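Local coordinates for protein NAD-dependent aldehyde dehydrogenase (Burkholderia multivorans, PDB 5UJU) that probably oxidises aldehydes to carboxylic acids with NAD+ as cofactor, at residues Thr234-Pro239 with Val267-Ala272; Val416-Leu421 with Val441-Val446; Thr487-Ser492 with Ile514-Gly519. One frame throughout, in Å; residues are numbered along the deposited sequence.

Contact 1 joins two parallel strands of a beta-alpha-beta unit, consistent with the Rossmann-like cofactor domain of aldehyde dehydrogenases, whereas contacts 2 and 3 belong to a second, seven-stranded sheet on the other side of the chain's centre. Within this chain the outermost strands of that sheet are 418-421 (contact 2) and 511-514 (contact 3, where the sheet continues into the second subunit); the two centres are 22 Å apart. From contact 1 their centres lie 43 Å and 39 Å away, and no two contacts touch. The bound sodium ion, at Gly348 and Gly458, is about 10 Å from the side chain of Val441 in contact 2 and about 13 Å from that of Ser489 in contact 3.

Contact 1: Thr234-Pro239 with Val267-Ala272; sequences TVIVKP and VVTLLA
Lys238 and Leu271 meet where strands 234-238 and 268-270, parallel neighbours in a beta-alpha-beta unit linked through helix 245-260, come to their ends. From Lys238 CB, which keeps loose contact with the carbonyl oxygen of Leu271, the chain runs to CG, 3.5 Å from that Leu271 O and also against Leu271 CD2. CD, turned by chi2 (-66°), still passes near the same oxygen; the bend at chi3 puts CE beyond it, and NZ donates to Pro239 O at 3.0 Å, from above the carbonyl plane, while forming a salt bridge with Asp277. Next along the chain, Pro239 CG rests 3.7 Å from Leu270 CD1, the two side chains crossing at about a right angle. The backbones are laced by four hydrogen bonds, the first from Val235 N to Val267 O (2.8 Å) and the last from Leu271 N to Val237 O (2.8 Å). On the face of Ile236 and Thr269, Ile236 CG1 lies beside Thr269 OG1 at 3.6 Å, and a water joins that hydroxyl to Val235 O. A regular ladder thus fixes two buried, mostly apolar strands, and the buried ammonium is met by a carboxylate and a carbonyl.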
loop_
_atom_site.group_PDB
_atom_site.type_symbol
_atom_site.label_atom_id
_atom_site.label_comp_id
_atom_site.label_asym_id
_atom_site.label_seq_id
_atom_site.Cartn_x
_atom_site.Cartn_y
_atom_site.Cartn_z
ATOM N N THR A 234 -5.875 6.167 -15.783
ATOM C CA THR A 234 -5.941 5.627 -17.133
ATOM C C THR A 234 -5.146 4.319 -17.165
ATOM O O THR A 234 -4.298 4.075 -16.307
ATOM C CB THR A 234 -5.384 6.623 -18.154
ATOM O OG1 THR A 234 -4.079 7.046 -17.741
ATOM C CG2 THR A 234 -6.306 7.867 -18.296
ATOM N N VAL A 235 -5.438 3.463 -18.151
ATOM C CA VAL A 235 -4.902 2.100 -18.169
ATOM C C VAL A 235 -4.414 1.736 -19.566
ATOM O O VAL A 235 -5.143 1.905 -20.547
ATOM C CB VAL A 235 -5.957 1.075 -17.707
ATOM C CG1 VAL A 235 -5.329 -0.291 -17.541
ATOM C CG2 VAL A 235 -6.611 1.522 -16.409
ATOM N N ILE A 236 -3.209 1.179 -19.649
ATOM C CA ILE A 236 -2.719 0.503 -20.849
ATOM C C ILE A 236 -2.754 -0.990 -20.551
ATOM O O ILE A 236 -2.141 -1.447 -19.571
ATOM C CB ILE A 236 -1.300 0.956 -21.237
ATOM C CG1 ILE A 236 -1.265 2.464 -21.573
ATOM C CG2 ILE A 236 -0.772 0.129 -22.398
ATOM C CD1 ILE A 236 0.141 3.039 -21.677
ATOM N N VAL A 237 -3.516 -1.738 -21.344
ATOM C CA VAL A 237 -3.659 -3.180 -21.158
ATOM C C VAL A 237 -2.730 -3.874 -22.141
ATOM O O VAL A 237 -2.893 -3.735 -23.361
ATOM C CB VAL A 237 -5.112 -3.635 -21.354
ATOM C CG1 VAL A 237 -5.230 -5.140 -21.165
ATOM C CG2 VAL A 237 -6.043 -2.893 -20.394
ATOM N N LYS A 238 -1.750 -4.608 -21.609
ATOM C CA LYS A 238 -0.769 -5.352 -22.394
ATOM C C LYS A 238 -0.986 -6.839 -22.154
ATOM O O LYS A 238 -0.417 -7.402 -21.206
ATOM C CB LYS A 238 0.657 -4.946 -21.999
ATOM C CG LYS A 238 1.714 -5.170 -23.087
ATOM C CD LYS A 238 1.960 -6.632 -23.438
ATOM C CE LYS A 238 2.595 -7.396 -22.265
ATOM N NZ LYS A 238 2.818 -8.825 -22.666
ATOM N N PRO A 239 -1.789 -7.525 -22.961
ATOM C CA PRO A 239 -2.043 -8.943 -22.688
ATOM C C PRO A 239 -0.825 -9.802 -22.987
ATOM O O PRO A 239 0.105 -9.416 -23.699
ATOM C CB PRO A 239 -3.212 -9.307 -23.621
ATOM C CG PRO A 239 -3.739 -7.971 -24.161
ATOM C CD PRO A 239 -2.589 -7.012 -24.090
ATOM N N VAL A 267 -8.789 6.635 -22.304
ATOM C CA VAL A 267 -8.611 6.237 -20.909
ATOM C C VAL A 267 -8.167 4.775 -20.829
ATOM O O VAL A 267 -7.354 4.419 -19.970
ATOM C CB VAL A 267 -9.907 6.506 -20.105
ATOM C CG1 VAL A 267 -9.866 5.806 -18.734
ATOM C CG2 VAL A 267 -10.080 8.017 -19.904
ATOM N N VAL A 268 -8.621 3.925 -21.761
ATOM C CA VAL A 268 -8.188 2.523 -21.823
ATOM C C VAL A 268 -7.708 2.208 -23.236
ATOM O O VAL A 268 -8.460 2.385 -24.204
ATOM C CB VAL A 268 -9.310 1.554 -21.416
ATOM C CG1 VAL A 268 -8.837 0.108 -21.558
ATOM C CG2 VAL A 268 -9.756 1.841 -19.994
ATOM N N THR A 269 -6.466 1.718 -23.356
ATOM C CA THR A 269 -5.902 1.327 -24.644
ATOM C C THR A 269 -5.350 -0.092 -24.572
ATOM O O THR A 269 -5.136 -0.649 -23.489
ATOM C CB THR A 269 -4.789 2.282 -25.108
ATOM O OG1 THR A 269 -3.800 2.412 -24.082
ATOM C CG2 THR A 269 -5.369 3.667 -25.441
ATOM N N LEU A 270 -5.113 -0.673 -25.745
ATOM C CA LEU A 270 -4.670 -2.058 -25.867
ATOM C C LEU A 270 -3.322 -2.084 -26.568
ATOM O O LEU A 270 -3.210 -1.640 -27.714
ATOM C CB LEU A 270 -5.682 -2.887 -26.662
ATOM C CG LEU A 270 -5.253 -4.343 -26.828
ATOM C CD1 LEU A 270 -5.647 -5.141 -25.572
ATOM C CD2 LEU A 270 -5.823 -4.971 -28.112
ATOM N N LEU A 271 -2.310 -2.618 -25.900
ATOM C CA LEU A 271 -0.982 -2.749 -26.487
ATOM C C LEU A 271 -0.781 -4.235 -26.811
ATOM O O LEU A 271 -0.262 -5.003 -25.995
ATOM C CB LEU A 271 0.096 -2.208 -25.532
ATOM C CG LEU A 271 1.559 -2.313 -26.015
ATOM C CD1 LEU A 271 1.739 -1.503 -27.263
ATOM C CD2 LEU A 271 2.559 -1.867 -24.954
ATOM N N ALA A 272 -1.214 -4.639 -28.002
ATOM C CA ALA A 272 -0.999 -6.003 -28.458
ATOM C C ALA A 272 0.434 -6.148 -28.935
ATOM O O ALA A 272 1.012 -5.205 -29.485
ATOM C CB ALA A 272 -1.963 -6.357 -29.585
HETATM O O HOH W 1 -4.682 4.239 -22.049
#

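Contact 2: Val416-Leu421 with Val441-Val446; sequences VGRVLL and VLQLDV
A classic beta bulge marks this antiparallel pairing of edge strand 418-421 with strand 440-445: Leu420 and Leu421 both face Val441. The oxygen Val441 O accepts from two successive amides, Leu420 N at 2.7 Å and Leu421 N at 3.1 Å, the first bond bent to 143° at the hydrogen. Val441 N returns a bond to Leu421 O. Beyond the bulge, Gln443 N donates to Arg418 O at 2.7 Å, but the reverse bond from Arg418 N to Gln443 O is weak. Leu420 CG, anti to the carbonyl carbon (chi1 -67°), comes against Gln443 CB; CD1 lies 3.7 Å from the same Gln443 CB, and CD2 approaches Gln443 OE1. On the face of Val419 and Leu442, Val419 CG2 packs on Leu442 CD2 at 3.6 Å. The side chains of Arg418 and Gln443 run side by side, Arg418 CD some 4.1 Å from Gln443 OE1. Near the other end, Leu444 CD2 sits 3.9 Å from Gly417 CA and also touches Val416 CG1. Helix 373-388 covers Leu420 and Leu421. Two amides converging on one carbonyl let the strand take an extra residue and turn its corner without losing its grip on Val441.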
loop_
_atom_site.group_PDB
_atom_site.type_symbol
_atom_site.label_atom_id
_atom_site.label_comp_id
_atom_site.label_asym_id
_atom_site.label_seq_id
_atom_site.Cartn_x
_atom_site.Cartn_y
_atom_site.Cartn_z
ATOM N N VAL A 416 11.979 -37.959 -13.446
ATOM C CA VAL A 416 12.371 -37.430 -12.145
ATOM C C VAL A 416 12.179 -38.421 -10.995
ATOM O O VAL A 416 12.983 -38.433 -10.053
ATOM C CB VAL A 416 11.615 -36.112 -11.901
ATOM C CG1 VAL A 416 11.196 -35.962 -10.448
ATOM C CG2 VAL A 416 12.484 -34.944 -12.330
ATOM N N GLY A 417 11.147 -39.262 -11.039
ATOM C CA GLY A 417 10.998 -40.265 -9.998
ATOM C C GLY A 417 10.431 -41.568 -10.517
ATOM O O GLY A 417 10.743 -41.984 -11.637
ATOM N N ARG A 418 9.553 -42.190 -9.738
ATOM C CA ARG A 418 8.808 -43.356 -10.195
ATOM C C ARG A 418 7.445 -42.890 -10.681
ATOM O O ARG A 418 6.733 -42.179 -9.961
ATOM C CB ARG A 418 8.627 -44.402 -9.088
ATOM C CG ARG A 418 7.697 -45.559 -9.507
ATOM C CD ARG A 418 7.433 -46.564 -8.388
ATOM N NE ARG A 418 8.649 -47.247 -7.989
ATOM C CZ ARG A 418 9.046 -48.424 -8.466
ATOM N NH1 ARG A 418 8.322 -49.071 -9.367
ATOM N NH2 ARG A 418 10.172 -48.947 -8.037
ATOM N N VAL A 419 7.090 -43.280 -11.901
ATOM C CA VAL A 419 5.820 -42.861 -12.475
ATOM C C VAL A 419 4.715 -43.720 -11.880
ATOM O O VAL A 419 4.742 -44.950 -11.992
ATOM C CB VAL A 419 5.842 -42.958 -14.004
ATOM C CG1 VAL A 419 4.497 -42.507 -14.561
ATOM C CG2 VAL A 419 6.971 -42.105 -14.564
ATOM N N LEU A 420 3.736 -43.071 -11.250
ATOM C CA LEU A 420 2.550 -43.763 -10.766
ATOM C C LEU A 420 1.455 -43.804 -11.825
ATOM O O LEU A 420 0.709 -44.784 -11.917
ATOM C CB LEU A 420 2.045 -43.098 -9.484
ATOM C CG LEU A 420 2.991 -43.259 -8.289
ATOM C CD1 LEU A 420 2.600 -42.336 -7.160
ATOM C CD2 LEU A 420 3.008 -44.697 -7.827
ATOM N N LEU A 421 1.326 -42.738 -12.610
ATOM C CA LEU A 421 0.353 -42.694 -13.692
ATOM C C LEU A 421 0.991 -41.896 -14.808
ATOM O O LEU A 421 1.368 -40.741 -14.595
ATOM C CB LEU A 421 -0.966 -42.051 -13.250
ATOM C CG LEU A 421 -1.939 -41.680 -14.374
ATOM C CD1 LEU A 421 -2.369 -42.934 -15.115
ATOM C CD2 LEU A 421 -3.145 -40.980 -13.797
ATOM N N VAL A 441 1.538 -38.379 -12.755
ATOM C CA VAL A 441 1.623 -38.495 -11.305
ATOM C C VAL A 441 2.848 -39.322 -10.963
ATOM O O VAL A 441 3.004 -40.446 -11.457
ATOM C CB VAL A 441 0.358 -39.115 -10.686
ATOM C CG1 VAL A 441 0.506 -39.139 -9.167
ATOM C CG2 VAL A 441 -0.895 -38.306 -11.069
ATOM N N LEU A 442 3.713 -38.763 -10.127
ATOM C CA LEU A 442 4.987 -39.374 -9.795
ATOM C C LEU A 442 5.074 -39.643 -8.301
ATOM O O LEU A 442 4.407 -39.003 -7.485
ATOM C CB LEU A 442 6.155 -38.479 -10.220
ATOM C CG LEU A 442 6.146 -38.111 -11.704
ATOM C CD1 LEU A 442 6.738 -36.737 -11.925
ATOM C CD2 LEU A 442 6.901 -39.143 -12.502
ATOM N N GLN A 443 5.914 -40.605 -7.947
ATOM C CA GLN A 443 6.215 -40.875 -6.554
ATOM C C GLN A 443 7.607 -40.342 -6.247
ATOM O O GLN A 443 8.556 -40.617 -6.993
ATOM C CB GLN A 443 6.147 -42.376 -6.247
ATOM C CG GLN A 443 6.520 -42.710 -4.811
ATOM C CD GLN A 443 6.396 -44.200 -4.482
ATOM O OE1 GLN A 443 5.598 -44.927 -5.074
ATOM N NE2 GLN A 443 7.193 -44.649 -3.533
ATOM N N LEU A 444 7.725 -39.586 -5.155
ATOM C CA LEU A 444 9.012 -39.129 -4.648
ATOM C C LEU A 444 9.126 -39.438 -3.159
ATOM O O LEU A 444 8.169 -39.861 -2.501
ATOM C CB LEU A 444 9.209 -37.629 -4.878
ATOM C CG LEU A 444 9.411 -37.253 -6.341
ATOM C CD1 LEU A 444 9.519 -35.732 -6.463
ATOM C CD2 LEU A 444 10.650 -37.944 -6.870
ATOM N N ASP A 445 10.330 -39.236 -2.641
ATOM C CA ASP A 445 10.619 -39.261 -1.219
ATOM C C ASP A 445 10.947 -37.845 -0.774
ATOM O O ASP A 445 11.311 -36.997 -1.589
ATOM C CB ASP A 445 11.788 -40.204 -0.900
ATOM C CG ASP A 445 12.060 -40.314 0.590
ATOM O OD1 ASP A 445 11.324 -41.054 1.280
ATOM O OD2 ASP A 445 13.003 -39.647 1.070
ATOM N N VAL A 446 10.804 -37.596 0.532
ATOM C CA VAL A 446 11.093 -36.277 1.085
ATOM C C VAL A 446 12.530 -35.842 0.796
ATOM O O VAL A 446 12.816 -34.638 0.737
ATOM C CB VAL A 446 10.777 -36.264 2.599
ATOM C CG1 VAL A 446 11.712 -37.174 3.361
ATOM C CG2 VAL A 446 10.813 -34.853 3.143
#

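Contact 3: Thr487-Ser492 with Ile514-Gly519; sequences TLSVYS and INLTGG
Tyr491, Asn515 and Val490 account for most of the surface buried where strand 487-491 meets the segment leaving strand 511-514. Val490 holds the last rung of the parallel ladder: its O accepts from Asn515 N at 2.9 Å in a nearly straight bond (177° at the hydrogen), and its CG1 lies 4.0 Å from Ile514 CG1, the two side chains side by side and pointing the same way. At Asn515 the backbone adopts a left-handed helical conformation (phi 52°, psi 51°) and leaves the ladder. The side-chain amide then carries the pairing one step further, its OD1 and ND2 binding the backbone N and O of Ser492. Ser492 N donates in plane to a lone pair of Asn515 OD1 at 3.0 Å, and Asn515 ND2 donates to Ser492 O, also at 3.0 Å and close to the amide's own plane. Two bonds fix the rotation of the amide and settle which end is oxygen.

Tyr491 reaches the departing chain at Leu516. Its hydroxyl donates to Leu516 O at 2.7 Å, an oxygen lying at the ring edge and in its plane. Thr517 CG2 also meets that edge, 4.0 Å from Tyr491 CE1. Over one ring face, toward the rim, sits a water that takes the N-H of Leu516 at 2.8 Å, donates to Val490 O and is hydrogen-bonded to Ser489 OG, so that it bridges Leu516 N to Val490 O and Ser489 OG where the chains diverge.

Helix 332-344 packs on Tyr491 through Ala335, Asn338 and Ile339, and helix 495-508 covers Val490 and Ile514. Strand 323-326 flanks strand 487-491, while beyond Ile514 the sheet runs on in parallel into a strand of the second subunit, whose Val561 packs on Ile514.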
loop_
_atom_site.group_PDB
_atom_site.type_symbol
_atom_site.label_atom_id
_atom_site.label_comp_id
_atom_site.label_asym_id
_atom_site.label_seq_id
_atom_site.Cartn_x
_atom_site.Cartn_y
_atom_site.Cartn_z
ATOM N N THR A 487 -2.223 -22.030 -2.355
ATOM C CA THR A 487 -3.143 -22.852 -1.585
ATOM C C THR A 487 -2.383 -23.919 -0.818
ATOM O O THR A 487 -1.317 -24.385 -1.240
ATOM C CB THR A 487 -4.216 -23.519 -2.464
ATOM O OG1 THR A 487 -3.591 -24.378 -3.421
ATOM C CG2 THR A 487 -5.060 -22.463 -3.220
ATOM N N LEU A 488 -2.960 -24.294 0.318
ATOM C CA LEU A 488 -2.512 -25.411 1.139
ATOM C C LEU A 488 -3.749 -26.183 1.578
ATOM O O LEU A 488 -4.727 -25.583 2.034
ATOM C CB LEU A 488 -1.724 -24.927 2.359
ATOM C CG LEU A 488 -1.367 -26.001 3.399
ATOM C CD1 LEU A 488 -0.351 -27.008 2.831
ATOM C CD2 LEU A 488 -0.854 -25.323 4.669
ATOM N N SER A 489 -3.708 -27.506 1.436
ATOM C CA SER A 489 -4.851 -28.374 1.697
ATOM C C SER A 489 -4.428 -29.470 2.669
ATOM O O SER A 489 -3.360 -30.068 2.504
ATOM C CB SER A 489 -5.369 -28.983 0.379
ATOM O OG SER A 489 -6.527 -29.783 0.559
ATOM N N VAL A 490 -5.249 -29.735 3.682
ATOM C CA VAL A 490 -4.905 -30.738 4.683
ATOM C C VAL A 490 -6.065 -31.712 4.859
ATOM O O VAL A 490 -7.235 -31.314 4.890
ATOM C CB VAL A 490 -4.508 -30.095 6.032
ATOM C CG1 VAL A 490 -5.663 -29.301 6.624
ATOM C CG2 VAL A 490 -4.014 -31.172 7.030
ATOM N N TYR A 491 -5.730 -32.993 4.990
ATOM C CA TYR A 491 -6.680 -34.061 5.284
ATOM C C TYR A 491 -6.263 -34.674 6.609
ATOM O O TYR A 491 -5.171 -35.249 6.712
ATOM C CB TYR A 491 -6.694 -35.120 4.181
ATOM C CG TYR A 491 -7.275 -34.619 2.896
ATOM C CD1 TYR A 491 -8.623 -34.795 2.609
ATOM C CD2 TYR A 491 -6.484 -33.933 1.973
ATOM C CE1 TYR A 491 -9.169 -34.312 1.427
ATOM C CE2 TYR A 491 -7.020 -33.440 0.789
ATOM C CZ TYR A 491 -8.363 -33.637 0.522
ATOM O OH TYR A 491 -8.908 -33.167 -0.648
ATOM N N SER A 492 -7.114 -34.529 7.624
ATOM C CA SER A 492 -6.870 -35.150 8.920
ATOM C C SER A 492 -8.176 -35.243 9.689
ATOM O O SER A 492 -9.012 -34.340 9.611
ATOM C CB SER A 492 -5.842 -34.368 9.742
ATOM O OG SER A 492 -5.638 -35.001 10.997
ATOM N N ILE A 514 -9.499 -27.470 4.405
ATOM C CA ILE A 514 -9.520 -28.568 5.374
ATOM C C ILE A 514 -10.521 -29.624 4.920
ATOM O O ILE A 514 -11.702 -29.313 4.711
ATOM C CB ILE A 514 -9.872 -28.067 6.782
ATOM C CG1 ILE A 514 -8.853 -27.025 7.249
ATOM C CG2 ILE A 514 -9.913 -29.233 7.763
ATOM C CD1 ILE A 514 -9.434 -25.992 8.204
ATOM N N ASN A 515 -10.051 -30.865 4.779
ATOM C CA ASN A 515 -10.898 -32.045 4.537
ATOM C C ASN A 515 -11.857 -31.842 3.362
ATOM O O ASN A 515 -13.063 -32.072 3.466
ATOM C CB ASN A 515 -11.669 -32.432 5.805
ATOM C CG ASN A 515 -10.759 -32.968 6.887
ATOM O OD1 ASN A 515 -9.747 -33.596 6.586
ATOM N ND2 ASN A 515 -11.089 -32.688 8.149
ATOM N N LEU A 516 -11.309 -31.410 2.230
ATOM C CA LEU A 516 -12.106 -31.279 1.005
ATOM C C LEU A 516 -12.398 -32.660 0.420
ATOM O O LEU A 516 -11.589 -33.219 -0.325
ATOM C CB LEU A 516 -11.385 -30.396 -0.006
ATOM C CG LEU A 516 -11.096 -28.947 0.385
ATOM C CD1 LEU A 516 -10.489 -28.222 -0.810
ATOM C CD2 LEU A 516 -12.357 -28.225 0.897
ATOM N N THR A 517 -13.565 -33.221 0.748
ATOM C CA THR A 517 -13.971 -34.531 0.246
ATOM C C THR A 517 -15.247 -34.476 -0.585
ATOM O O THR A 517 -15.792 -35.531 -0.935
ATOM C CB THR A 517 -14.166 -35.519 1.404
ATOM O OG1 THR A 517 -15.214 -35.044 2.256
ATOM C CG2 THR A 517 -12.890 -35.665 2.215
ATOM N N GLY A 518 -15.744 -33.283 -0.901
ATOM C CA GLY A 518 -16.961 -33.147 -1.683
ATOM C C GLY A 518 -16.811 -32.332 -2.956
ATOM O O GLY A 518 -15.896 -32.562 -3.755
ATOM N N GLY A 519 -17.715 -31.376 -3.164
ATOM C CA GLY A 519 -17.777 -30.635 -4.404
ATOM C C GLY A 519 -17.006 -29.341 -4.464
ATOM O O GLY A 519 -17.063 -28.653 -5.490
HETATM O O HOH W 2 -8.641 -30.565 2.061
#